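Local coordinates for polyphosphate kinase (Porphyromonas gingivalis, PDB 2O8R), which probably catalyses the reversible transfer of the terminal phosphate of ATP to a growing long-chain polyphosphate, with magnesium as cofactor, at residues 534-539 against 562-567; 524-529 against 603-608; 202-207 against 310-315; 128-133 against 193-198. The protein carries 3 engineered substitutions. One frame throughout, in Å; residues are numbered along the deposited sequence.

Contact 1. Residues 534-539 against 562-567; sequences GKRGYM and GVEIDL
Val563 starts the contact by laying CG1 against the backbone of Gly537, 3.4 Å from Gly537 O. CG1 stands anti to its own backbone N (chi1 -175°), and it also meets the methyl CE of Met539, a selenomethionine, at 3.8 Å. Glu564 follows with both backbone and side chain. Its N-H gives a hydrogen bond to Gly537 O (N to O 2.8 Å), and its O receives Met539 N at 3.0 Å while the CA-H of Tyr538 points at the same oxygen. The Glu564 carboxylate reaches Arg536 in a long salt bridge, OE1 to NH2 3.8 Å, with carboxylate and guanidinium planes steeply turned against each other. The backbone bonds pair strands 538-543 and 564-569 in parallel as the two strands of a beta-alpha-beta unit, joined through helix 549-560, in the second C-terminal, phospholipase D-like domain. Ile565 turns to the other face of the sheet, where it lies beside Met539 and points the same way; its CD1 comes within 3.4 Å of Met539 CE. Helices 516-532 and 549-560 pack on this methionine through Ile524, Leu555 and Ala558. Asp566 reaches the Tyr538 hydroxyl. Its backbone N bonds to Met539 O at 3.0 Å, and its OD2 accepts the Tyr538 hydroxyl at 2.8 Å through the anti lone pair, in the plane of the phenol ring, while the same OD2 forms a salt bridge with Arg586 of the next strand, 585-589.

Contact 2. Residues 524-529 against 603-608; sequences IEREIE and FHNGGK
The hairpin turn between strands 600-603 and 610-614 docks on helix 516-532 through Asn605, whose backbone N-H bonds to the Glu527 carboxylate, N to OE2 2.7 Å. The bond uses the syn lone pair of OE2. A bend at chi2 (-71°) places Glu527 CD where the carboxylate faces the turn, and OE2 also lies 3.6 Å from Phe603 CB. The buried carboxylate is shared: OE1 accepts the backbone N of Tyr538, so one glutamate of the helix ties the turn to strand 538-543, the neighbour of strand 600-603 in the sheet of the second C-terminal domain. Next to this bond, Arg526 and Asn605 stack flat on flat, guanidinium and amide planes 19° apart. Asn605 ND2 sits over one face of the guanidinium, toward its rim and 3.2 Å from Arg526 NH1; both are donors, and the pair is a stack without a hydrogen bond. The guanidinium is held by a salt bridge from NH2 to Glu610, and the Asn605 amide by a weak bond from ND2 to Lys608 O (3.3 Å). On the buried side the Phe603 ring offers its edge to Ile524, CE1 to CG1 3.9 Å.

Contact 3. Residues 202-207 against 310-315; sequences TFYYYS and PNPFAP
Tyr206, Tyr204 and Pro312 carry this contact, the two tyrosines reaching from one side of strand 204-208 with the proline loop 310-315 laid against them. Pro312 rests on the face of Tyr204: its CB stands over the ring centre, 3.6 Å from the centroid and 8° off the normal, a CH-pi contact, while its CG meets Tyr204 CG at 3.6 Å. Tyr206 approaches the same proline tip to tip, its OH 3.3 Å from Pro312 CD. Pro310 lies over one face of the Tyr206 ring, CG 3.8 Å from Tyr206 CE1, while Pro312 keeps to its hydroxyl end. Two residues apart on the same side of the strand, both tyrosines have CG anti to the carbonyl carbon (chi1 -76° and -60°), which sends both rings toward the loop. Phe313 adds an offset edge-to-face pair: the edge of Tyr204 points at the phenylalanine face, CE2 to CZ 3.5 Å, with the planes nearly perpendicular. An Asx turn spans Asn311 to Phe313, with Pro312 in the middle: Phe313 N bonds to Asn311 OD1 at 2.8 Å. No hydrogen bond crosses the contact. Strand 204-208 is the middle one of a small sheet, between 115-118 and 192-195; Ile115 of the first touches Tyr206 and Pro312, Glu194 of the second touches both tyrosines, and Tyr36 of helix 35-63 packs on Asn311 and Pro312.

Contact 4. Residues 128-133 against 193-198; sequences KAYLRR and VELPRL
Tyr130 and Pro196 form the nearest shell, the proline ring lying over one face of the phenol. Pro196 CD stands above the ring centre, 3.6 Å from the centroid and 12° off the normal, in a CH-pi contact, and Pro196 CG comes 3.6 Å from Tyr130 CD1. The tyrosine reaches this place with CG anti to its backbone N (chi1 178°). Beside this CH-pi contact, Leu195 sends CD2 to Tyr130 CD2 at 3.9 Å and presses the same methyl on Leu131, CD2 to CD2 3.6 Å. The two leucines cross at about a right angle, and their CD1 atoms also meet, Leu131 CD1 to Leu195 CD1 3.8 Å. The contact is mainly apolar and no hydrogen bond crosses it; both leucines are buried, whereas Pro196 is exposed. One step further out, Arg133 brings the edge of its guanidinium to Tyr130 CD1, with NE in a salt bridge to Glu137 one turn along the helix. His127, in the turn before Tyr130, bonds through NE2 to Pro196 O, and a hydrogen bond from the same helix thus reaches the proline's carbonyl; Leu195 leans on His127 too. The axes of helix segment 128-133 and strand segment 193-195 pass 9.8 Å apart at 143°, nearer antiparallel than parallel. In the middle domain, helix 125-139 thus lies across the edge strand 192-195, which pairs antiparallel with 204-208 through Leu195 and Val193, while Ile212 of helix 209-214 touches both Leu131 and Val193.

Overall arrangement
The contacts fall into two pairs on opposite sides of the chain's centre. Contacts 1 and 2, centres about 8 Å apart, share the second C-terminal domain: helix 516-532 leads directly into strand 538-543, and contact 1 is nested within the chain loop that contact 2 closes. Both are partly buried; contact 1 is backbone strand pairing with a tyrosine-aspartate bond, whereas contact 2 uses a buried carboxylate and a guanidinium-amide stack. Contacts 3 and 4, centres about 14 Å apart, meet at the small sheet of strands 192-195 and 204-208, where Arg197 also bonds to Phe203 O. They work by proline-on-tyrosine CH-pi contacts without hydrogen bonds; contact 3 lies at the surface, whereas contact 4 is partly buried, through its leucines.

Contact 1. Residues 534-539 against 562-567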
# COMPACT_ATOMS: atom_id res chain seq x y z
N GLY A 534 53.39 -10.33 -24.81
CA GLY A 534 53.12 -11.66 -25.34
C GLY A 534 52.36 -12.59 -24.42
O GLY A 534 52.39 -13.81 -24.62
N LYS A 535 51.69 -12.03 -23.42
CA LYS A 535 50.81 -12.79 -22.52
C LYS A 535 49.37 -12.69 -23.00
O LYS A 535 49.04 -11.81 -23.80
CB LYS A 535 50.90 -12.27 -21.08
CG LYS A 535 52.28 -12.30 -20.44
CD LYS A 535 52.26 -11.55 -19.12
CE LYS A 535 53.60 -10.86 -18.84
NZ LYS A 535 53.48 -9.72 -17.87
N ARG A 536 48.52 -13.58 -22.51
CA ARG A 536 47.09 -13.56 -22.82
C ARG A 536 46.43 -12.31 -22.24
O ARG A 536 46.76 -11.89 -21.12
CB ARG A 536 46.39 -14.83 -22.29
CG ARG A 536 44.92 -14.89 -22.63
CD ARG A 536 44.39 -16.30 -22.75
NE ARG A 536 42.99 -16.30 -23.18
CZ ARG A 536 41.95 -16.21 -22.35
NH1 ARG A 536 42.14 -16.11 -21.04
NH2 ARG A 536 40.71 -16.22 -22.83
N GLY A 537 45.52 -11.70 -23.01
CA GLY A 537 44.77 -10.52 -22.56
C GLY A 537 43.28 -10.77 -22.59
O GLY A 537 42.67 -10.82 -23.67
N TYR A 538 42.68 -10.92 -21.42
CA TYR A 538 41.26 -11.27 -21.35
C TYR A 538 40.47 -10.44 -20.34
O TYR A 538 41.00 -10.05 -19.28
CB TYR A 538 41.10 -12.76 -21.04
CG TYR A 538 39.68 -13.22 -21.07
CD1 TYR A 538 38.97 -13.26 -22.27
CD2 TYR A 538 39.02 -13.61 -19.90
CE1 TYR A 538 37.65 -13.67 -22.32
CE2 TYR A 538 37.71 -14.02 -19.92
CZ TYR A 538 37.03 -14.05 -21.13
OH TYR A 538 35.72 -14.47 -21.17
N MSE A 539 39.21 -10.17 -20.67
CA MSE A 539 38.29 -9.45 -19.77
C MSE A 539 36.93 -10.09 -19.84
O MSE A 539 36.45 -10.45 -20.92
CB MSE A 539 38.15 -7.99 -20.17
CG MSE A 539 39.40 -7.18 -19.89
SE MSE A 539 39.20 -5.28 -20.15
CE MSE A 539 39.31 -5.17 -22.07
N GLY A 562 44.63 -6.55 -29.45
CA GLY A 562 44.66 -7.99 -29.23
C GLY A 562 44.09 -8.49 -27.91
O GLY A 562 44.15 -9.69 -27.63
N VAL A 563 43.53 -7.59 -27.09
CA VAL A 563 42.81 -8.03 -25.87
C VAL A 563 41.42 -8.58 -26.23
O VAL A 563 40.64 -7.92 -26.91
CB VAL A 563 42.68 -6.89 -24.80
CG1 VAL A 563 42.05 -7.43 -23.52
CG2 VAL A 563 44.04 -6.23 -24.50
N GLU A 564 41.13 -9.80 -25.78
CA GLU A 564 39.83 -10.45 -25.98
C GLU A 564 38.82 -10.06 -24.90
O GLU A 564 39.13 -10.06 -23.70
CB GLU A 564 39.98 -11.96 -25.94
CG GLU A 564 40.63 -12.57 -27.15
CD GLU A 564 40.40 -14.07 -27.20
OE1 GLU A 564 39.90 -14.65 -26.20
OE2 GLU A 564 40.70 -14.67 -28.26
N ILE A 565 37.60 -9.74 -25.32
CA ILE A 565 36.57 -9.25 -24.40
C ILE A 565 35.21 -9.97 -24.52
O ILE A 565 34.60 -10.01 -25.60
CB ILE A 565 36.36 -7.72 -24.55
CG1 ILE A 565 37.70 -6.98 -24.68
CG2 ILE A 565 35.57 -7.18 -23.37
CD1 ILE A 565 37.58 -5.50 -25.00
N ASP A 566 34.74 -10.52 -23.40
CA ASP A 566 33.36 -10.97 -23.27
C ASP A 566 32.52 -9.98 -22.46
O ASP A 566 32.78 -9.76 -21.28
CB ASP A 566 33.30 -12.33 -22.60
CG ASP A 566 33.23 -13.46 -23.59
OD1 ASP A 566 32.38 -13.43 -24.50
OD2 ASP A 566 34.04 -14.40 -23.45
N LEU A 567 31.53 -9.39 -23.12
CA LEU A 567 30.57 -8.51 -22.48
C LEU A 567 29.26 -9.24 -22.31
O LEU A 567 28.74 -9.80 -23.26
CB LEU A 567 30.30 -7.28 -23.34
CG LEU A 567 31.39 -6.21 -23.39
CD1 LEU A 567 31.07 -5.18 -24.45
CD2 LEU A 567 31.53 -5.54 -22.04

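Contact 2. Residues 524-529 against 603-608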
# COMPACT_ATOMS: atom_id res chain seq x y z
N ILE A 524 42.26 -1.99 -17.41
CA ILE A 524 42.15 -2.28 -18.84
C ILE A 524 43.50 -2.15 -19.52
O ILE A 524 43.87 -3.00 -20.34
CB ILE A 524 41.15 -1.35 -19.55
CG1 ILE A 524 39.73 -1.59 -19.03
CG2 ILE A 524 41.20 -1.59 -21.05
CD1 ILE A 524 38.71 -0.56 -19.49
N GLU A 525 44.22 -1.09 -19.17
CA GLU A 525 45.54 -0.83 -19.72
C GLU A 525 46.49 -1.99 -19.44
O GLU A 525 47.22 -2.42 -20.33
CB GLU A 525 46.12 0.45 -19.15
CG GLU A 525 45.66 1.72 -19.82
CD GLU A 525 45.89 1.73 -21.32
OE1 GLU A 525 46.77 1.00 -21.83
OE2 GLU A 525 45.19 2.50 -22.00
N ARG A 526 46.46 -2.50 -18.21
CA ARG A 526 47.32 -3.61 -17.82
C ARG A 526 47.16 -4.82 -18.72
O ARG A 526 48.15 -5.52 -19.00
CB ARG A 526 47.07 -3.99 -16.37
CG ARG A 526 47.89 -5.19 -15.92
CD ARG A 526 47.93 -5.30 -14.43
NE ARG A 526 46.61 -5.62 -13.90
CZ ARG A 526 46.39 -5.98 -12.65
NH1 ARG A 526 47.40 -6.08 -11.80
NH2 ARG A 526 45.15 -6.26 -12.26
N GLU A 527 45.94 -5.06 -19.20
CA GLU A 527 45.68 -6.15 -20.13
C GLU A 527 46.29 -5.83 -21.48
O GLU A 527 46.82 -6.73 -22.13
CB GLU A 527 44.18 -6.43 -20.31
CG GLU A 527 43.43 -6.76 -19.04
CD GLU A 527 43.78 -8.12 -18.47
OE1 GLU A 527 43.87 -9.09 -19.26
OE2 GLU A 527 43.95 -8.21 -17.22
N ILE A 528 46.22 -4.56 -21.89
CA ILE A 528 46.83 -4.16 -23.16
C ILE A 528 48.33 -4.42 -23.15
O ILE A 528 48.86 -5.04 -24.07
CB ILE A 528 46.58 -2.67 -23.51
CG1 ILE A 528 45.09 -2.40 -23.70
CG2 ILE A 528 47.37 -2.28 -24.77
CD1 ILE A 528 44.80 -0.94 -23.94
N GLU A 529 48.99 -3.97 -22.08
CA GLU A 529 50.42 -4.17 -21.87
C GLU A 529 50.79 -5.64 -21.97
O GLU A 529 51.68 -6.01 -22.73
CB GLU A 529 50.84 -3.65 -20.50
CG GLU A 529 50.57 -2.17 -20.30
CD GLU A 529 50.38 -1.82 -18.83
OE1 GLU A 529 51.16 -2.32 -17.99
OE2 GLU A 529 49.44 -1.05 -18.53
N PHE A 603 39.26 -9.23 -14.69
CA PHE A 603 40.45 -8.98 -15.50
C PHE A 603 41.44 -10.13 -15.34
O PHE A 603 41.86 -10.45 -14.22
CB PHE A 603 41.09 -7.66 -15.12
CG PHE A 603 40.17 -6.47 -15.27
CD1 PHE A 603 40.23 -5.67 -16.41
CD2 PHE A 603 39.26 -6.13 -14.27
CE1 PHE A 603 39.40 -4.57 -16.55
CE2 PHE A 603 38.43 -5.03 -14.41
CZ PHE A 603 38.50 -4.25 -15.55
N HIS A 604 41.81 -10.76 -16.46
CA HIS A 604 42.69 -11.94 -16.44
C HIS A 604 44.05 -11.71 -15.78
O HIS A 604 44.50 -12.56 -14.99
CB HIS A 604 42.90 -12.48 -17.85
CG HIS A 604 43.64 -13.78 -17.88
ND1 HIS A 604 43.36 -14.81 -17.01
CD2 HIS A 604 44.63 -14.22 -18.69
CE1 HIS A 604 44.16 -15.83 -17.27
NE2 HIS A 604 44.94 -15.49 -18.29
N ASN A 605 44.68 -10.58 -16.11
CA ASN A 605 46.01 -10.23 -15.59
C ASN A 605 47.02 -11.39 -15.60
O ASN A 605 47.53 -11.80 -14.55
CB ASN A 605 45.89 -9.63 -14.19
CG ASN A 605 47.20 -9.09 -13.68
OD1 ASN A 605 48.03 -8.60 -14.45
ND2 ASN A 605 47.40 -9.18 -12.37
N GLY A 606 47.25 -11.95 -16.78
CA GLY A 606 48.15 -13.09 -16.95
C GLY A 606 47.61 -14.40 -16.40
O GLY A 606 47.78 -15.46 -17.00
N GLY A 607 46.95 -14.33 -15.25
CA GLY A 607 46.46 -15.52 -14.57
C GLY A 607 46.36 -15.25 -13.08
O GLY A 607 45.91 -16.10 -12.32
N LYS A 608 46.79 -14.05 -12.68
CA LYS A 608 46.53 -13.54 -11.34
C LYS A 608 45.23 -12.73 -11.43
O LYS A 608 45.26 -11.50 -11.32
CB LYS A 608 47.69 -12.65 -10.87
CG LYS A 608 49.08 -13.25 -11.04
CD LYS A 608 50.15 -12.16 -11.00
CE LYS A 608 51.42 -12.56 -11.75
NZ LYS A 608 52.33 -13.43 -10.95

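Contact 3. Residues 202-207 against 310-315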
# COMPACT_ATOMS: atom_id res chain seq x y z
N THR A 202 -15.61 -26.63 -19.97
CA THR A 202 -14.34 -26.86 -20.66
C THR A 202 -13.29 -25.81 -20.29
O THR A 202 -12.11 -26.09 -20.26
CB THR A 202 -14.53 -26.92 -22.18
OG1 THR A 202 -15.81 -27.50 -22.48
CG2 THR A 202 -13.44 -27.75 -22.83
N PHE A 203 -13.74 -24.60 -19.98
CA PHE A 203 -12.84 -23.49 -19.71
C PHE A 203 -13.17 -22.72 -18.43
O PHE A 203 -14.28 -22.80 -17.88
CB PHE A 203 -12.87 -22.46 -20.85
CG PHE A 203 -12.71 -23.04 -22.22
CD1 PHE A 203 -11.48 -23.55 -22.64
CD2 PHE A 203 -13.78 -23.07 -23.11
CE1 PHE A 203 -11.33 -24.09 -23.91
CE2 PHE A 203 -13.64 -23.61 -24.38
CZ PHE A 203 -12.41 -24.12 -24.79
N TYR A 204 -12.16 -21.98 -17.99
CA TYR A 204 -12.35 -20.81 -17.16
C TYR A 204 -12.53 -19.63 -18.12
O TYR A 204 -11.90 -19.58 -19.18
CB TYR A 204 -11.13 -20.59 -16.29
CG TYR A 204 -11.06 -21.53 -15.12
CD1 TYR A 204 -11.58 -21.17 -13.89
CD2 TYR A 204 -10.46 -22.78 -15.24
CE1 TYR A 204 -11.53 -22.02 -12.81
CE2 TYR A 204 -10.40 -23.65 -14.16
CZ TYR A 204 -10.95 -23.26 -12.95
OH TYR A 204 -10.92 -24.08 -11.85
N TYR A 205 -13.41 -18.70 -17.76
CA TYR A 205 -13.75 -17.61 -18.65
C TYR A 205 -13.30 -16.28 -18.10
O TYR A 205 -13.42 -16.03 -16.90
CB TYR A 205 -15.25 -17.59 -18.92
CG TYR A 205 -15.70 -18.81 -19.68
CD1 TYR A 205 -15.65 -18.84 -21.07
CD2 TYR A 205 -16.14 -19.95 -19.01
CE1 TYR A 205 -16.04 -19.97 -21.78
CE2 TYR A 205 -16.54 -21.07 -19.70
CZ TYR A 205 -16.49 -21.08 -21.08
OH TYR A 205 -16.89 -22.21 -21.75
N TYR A 206 -12.75 -15.43 -18.97
CA TYR A 206 -12.41 -14.08 -18.58
C TYR A 206 -12.83 -13.07 -19.62
O TYR A 206 -12.86 -13.35 -20.82
CB TYR A 206 -10.92 -13.96 -18.28
CG TYR A 206 -10.48 -14.86 -17.17
CD1 TYR A 206 -10.70 -14.51 -15.84
CD2 TYR A 206 -9.84 -16.07 -17.44
CE1 TYR A 206 -10.30 -15.33 -14.81
CE2 TYR A 206 -9.44 -16.91 -16.42
CZ TYR A 206 -9.67 -16.53 -15.10
OH TYR A 206 -9.28 -17.35 -14.07
N SER A 207 -13.13 -11.87 -19.15
CA SER A 207 -13.51 -10.78 -20.03
C SER A 207 -12.76 -9.55 -19.63
O SER A 207 -12.53 -9.33 -18.44
CB SER A 207 -14.99 -10.50 -19.88
OG SER A 207 -15.76 -11.52 -20.46
N PRO A 310 -5.48 -13.69 -14.17
CA PRO A 310 -5.36 -14.79 -13.23
C PRO A 310 -5.00 -16.09 -13.93
O PRO A 310 -5.45 -16.32 -15.04
CB PRO A 310 -6.78 -14.91 -12.64
CG PRO A 310 -7.47 -13.66 -13.00
CD PRO A 310 -6.87 -13.21 -14.28
N ASN A 311 -4.16 -16.90 -13.28
CA ASN A 311 -3.95 -18.29 -13.66
C ASN A 311 -4.72 -19.18 -12.70
O ASN A 311 -4.21 -19.50 -11.62
CB ASN A 311 -2.47 -18.63 -13.61
CG ASN A 311 -2.18 -20.12 -13.86
OD1 ASN A 311 -3.07 -20.92 -14.17
ND2 ASN A 311 -0.92 -20.49 -13.73
N PRO A 312 -5.93 -19.62 -13.10
CA PRO A 312 -6.75 -20.49 -12.28
C PRO A 312 -6.21 -21.91 -12.14
O PRO A 312 -6.86 -22.74 -11.51
CB PRO A 312 -8.07 -20.53 -13.04
CG PRO A 312 -7.68 -20.34 -14.43
CD PRO A 312 -6.59 -19.32 -14.38
N PHE A 313 -5.04 -22.20 -12.70
CA PHE A 313 -4.42 -23.50 -12.46
C PHE A 313 -3.22 -23.40 -11.55
O PHE A 313 -2.16 -23.95 -11.83
CB PHE A 313 -4.12 -24.20 -13.77
CG PHE A 313 -5.36 -24.56 -14.52
CD1 PHE A 313 -6.21 -25.53 -14.03
CD2 PHE A 313 -5.70 -23.88 -15.67
CE1 PHE A 313 -7.37 -25.85 -14.70
CE2 PHE A 313 -6.86 -24.20 -16.35
CZ PHE A 313 -7.70 -25.18 -15.86
N ALA A 314 -3.43 -22.71 -10.44
CA ALA A 314 -2.45 -22.51 -9.38
C ALA A 314 -1.02 -22.60 -9.88
O ALA A 314 -0.64 -21.76 -10.69
CB ALA A 314 -2.74 -23.40 -8.17
N PRO A 315 -0.23 -23.64 -9.47
CA PRO A 315 1.20 -23.58 -9.77
C PRO A 315 1.57 -24.12 -11.16
O PRO A 315 2.72 -24.04 -11.57
CB PRO A 315 1.84 -24.46 -8.69
CG PRO A 315 0.70 -25.22 -8.04
CD PRO A 315 -0.56 -24.90 -8.79

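Contact 4. Residues 128-133 against 193-198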
# COMPACT_ATOMS: atom_id res chain seq x y z
N LYS A 128 -24.08 -14.10 -20.37
CA LYS A 128 -24.81 -12.87 -20.69
C LYS A 128 -25.60 -12.32 -19.49
O LYS A 128 -25.46 -11.16 -19.13
CB LYS A 128 -25.75 -13.07 -21.88
CG LYS A 128 -25.03 -13.36 -23.19
CD LYS A 128 -26.00 -13.52 -24.34
CE LYS A 128 -26.74 -12.22 -24.66
NZ LYS A 128 -27.69 -12.44 -25.79
N ALA A 129 -26.42 -13.18 -18.87
CA ALA A 129 -27.21 -12.80 -17.71
C ALA A 129 -26.31 -12.25 -16.61
O ALA A 129 -26.59 -11.20 -16.04
CB ALA A 129 -27.98 -13.97 -17.20
N TYR A 130 -25.22 -12.95 -16.34
CA TYR A 130 -24.27 -12.53 -15.33
C TYR A 130 -23.73 -11.12 -15.59
O TYR A 130 -23.84 -10.25 -14.74
CB TYR A 130 -23.11 -13.51 -15.22
CG TYR A 130 -22.09 -13.06 -14.22
CD1 TYR A 130 -22.33 -13.21 -12.87
CD2 TYR A 130 -20.90 -12.46 -14.63
CE1 TYR A 130 -21.40 -12.80 -11.93
CE2 TYR A 130 -19.97 -12.03 -13.70
CZ TYR A 130 -20.23 -12.21 -12.35
OH TYR A 130 -19.31 -11.80 -11.41
N LEU A 131 -23.16 -10.92 -16.78
CA LEU A 131 -22.52 -9.65 -17.14
C LEU A 131 -23.47 -8.48 -17.16
O LEU A 131 -23.11 -7.39 -16.74
CB LEU A 131 -21.79 -9.77 -18.48
CG LEU A 131 -20.53 -10.63 -18.36
CD1 LEU A 131 -19.97 -11.06 -19.70
CD2 LEU A 131 -19.50 -9.86 -17.58
N ARG A 132 -24.69 -8.72 -17.62
CA ARG A 132 -25.73 -7.69 -17.59
C ARG A 132 -26.00 -7.28 -16.16
O ARG A 132 -26.19 -6.10 -15.88
CB ARG A 132 -27.00 -8.20 -18.27
CG ARG A 132 -28.14 -7.23 -18.29
CD ARG A 132 -29.01 -7.44 -19.51
NE ARG A 132 -30.42 -7.22 -19.20
CZ ARG A 132 -31.42 -7.36 -20.07
NH1 ARG A 132 -31.17 -7.71 -21.34
NH2 ARG A 132 -32.67 -7.15 -19.69
N ARG A 133 -26.00 -8.25 -15.24
CA ARG A 133 -26.21 -7.91 -13.83
C ARG A 133 -25.01 -7.12 -13.35
O ARG A 133 -25.16 -6.03 -12.79
CB ARG A 133 -26.41 -9.16 -12.97
CG ARG A 133 -27.30 -8.97 -11.76
CD ARG A 133 -26.98 -9.97 -10.65
NE ARG A 133 -25.87 -9.49 -9.82
CZ ARG A 133 -24.59 -9.83 -9.96
NH1 ARG A 133 -24.21 -10.69 -10.90
NH2 ARG A 133 -23.68 -9.32 -9.14
N VAL A 193 -12.39 -9.88 -15.74
CA VAL A 193 -13.56 -10.26 -14.96
C VAL A 193 -13.86 -11.72 -15.26
O VAL A 193 -14.10 -12.08 -16.42
CB VAL A 193 -14.78 -9.36 -15.32
CG1 VAL A 193 -16.02 -9.70 -14.48
CG2 VAL A 193 -14.43 -7.91 -15.11
N GLU A 194 -13.79 -12.56 -14.23
CA GLU A 194 -14.09 -13.99 -14.35
C GLU A 194 -15.60 -14.20 -14.44
O GLU A 194 -16.37 -13.51 -13.77
CB GLU A 194 -13.54 -14.76 -13.15
CG GLU A 194 -13.50 -16.29 -13.33
CD GLU A 194 -13.24 -17.05 -12.01
OE1 GLU A 194 -13.38 -16.47 -10.91
OE2 GLU A 194 -12.90 -18.25 -12.09
N LEU A 195 -16.01 -15.13 -15.30
CA LEU A 195 -17.42 -15.46 -15.47
C LEU A 195 -17.69 -16.79 -14.79
O LEU A 195 -16.85 -17.69 -14.85
CB LEU A 195 -17.77 -15.56 -16.96
CG LEU A 195 -17.52 -14.32 -17.82
CD1 LEU A 195 -18.29 -14.42 -19.12
CD2 LEU A 195 -17.94 -13.08 -17.10
N PRO A 196 -18.86 -16.93 -14.13
CA PRO A 196 -19.13 -18.15 -13.35
C PRO A 196 -19.06 -19.46 -14.14
O PRO A 196 -19.29 -19.50 -15.35
CB PRO A 196 -20.54 -17.89 -12.78
CG PRO A 196 -20.66 -16.39 -12.77
CD PRO A 196 -19.97 -15.97 -14.05
N ARG A 197 -18.75 -20.54 -13.43
CA ARG A 197 -18.25 -21.74 -14.07
C ARG A 197 -18.76 -22.96 -13.34
O ARG A 197 -19.04 -22.91 -12.15
CB ARG A 197 -16.74 -21.71 -13.97
CG ARG A 197 -16.03 -22.54 -14.96
CD ARG A 197 -14.71 -22.98 -14.42
NE ARG A 197 -14.26 -24.14 -15.16
CZ ARG A 197 -13.90 -25.28 -14.59
NH1 ARG A 197 -13.90 -25.38 -13.26
NH2 ARG A 197 -13.52 -26.30 -15.34
N LEU A 198 -18.86 -24.07 -14.06
CA LEU A 198 -19.25 -25.35 -13.49
C LEU A 198 -18.10 -26.30 -13.73
O LEU A 198 -17.46 -26.20 -14.77
CB LEU A 198 -20.42 -25.93 -14.28
CG LEU A 198 -21.74 -25.19 -14.40
CD1 LEU A 198 -22.49 -25.87 -15.54
CD2 LEU A 198 -22.52 -25.25 -13.10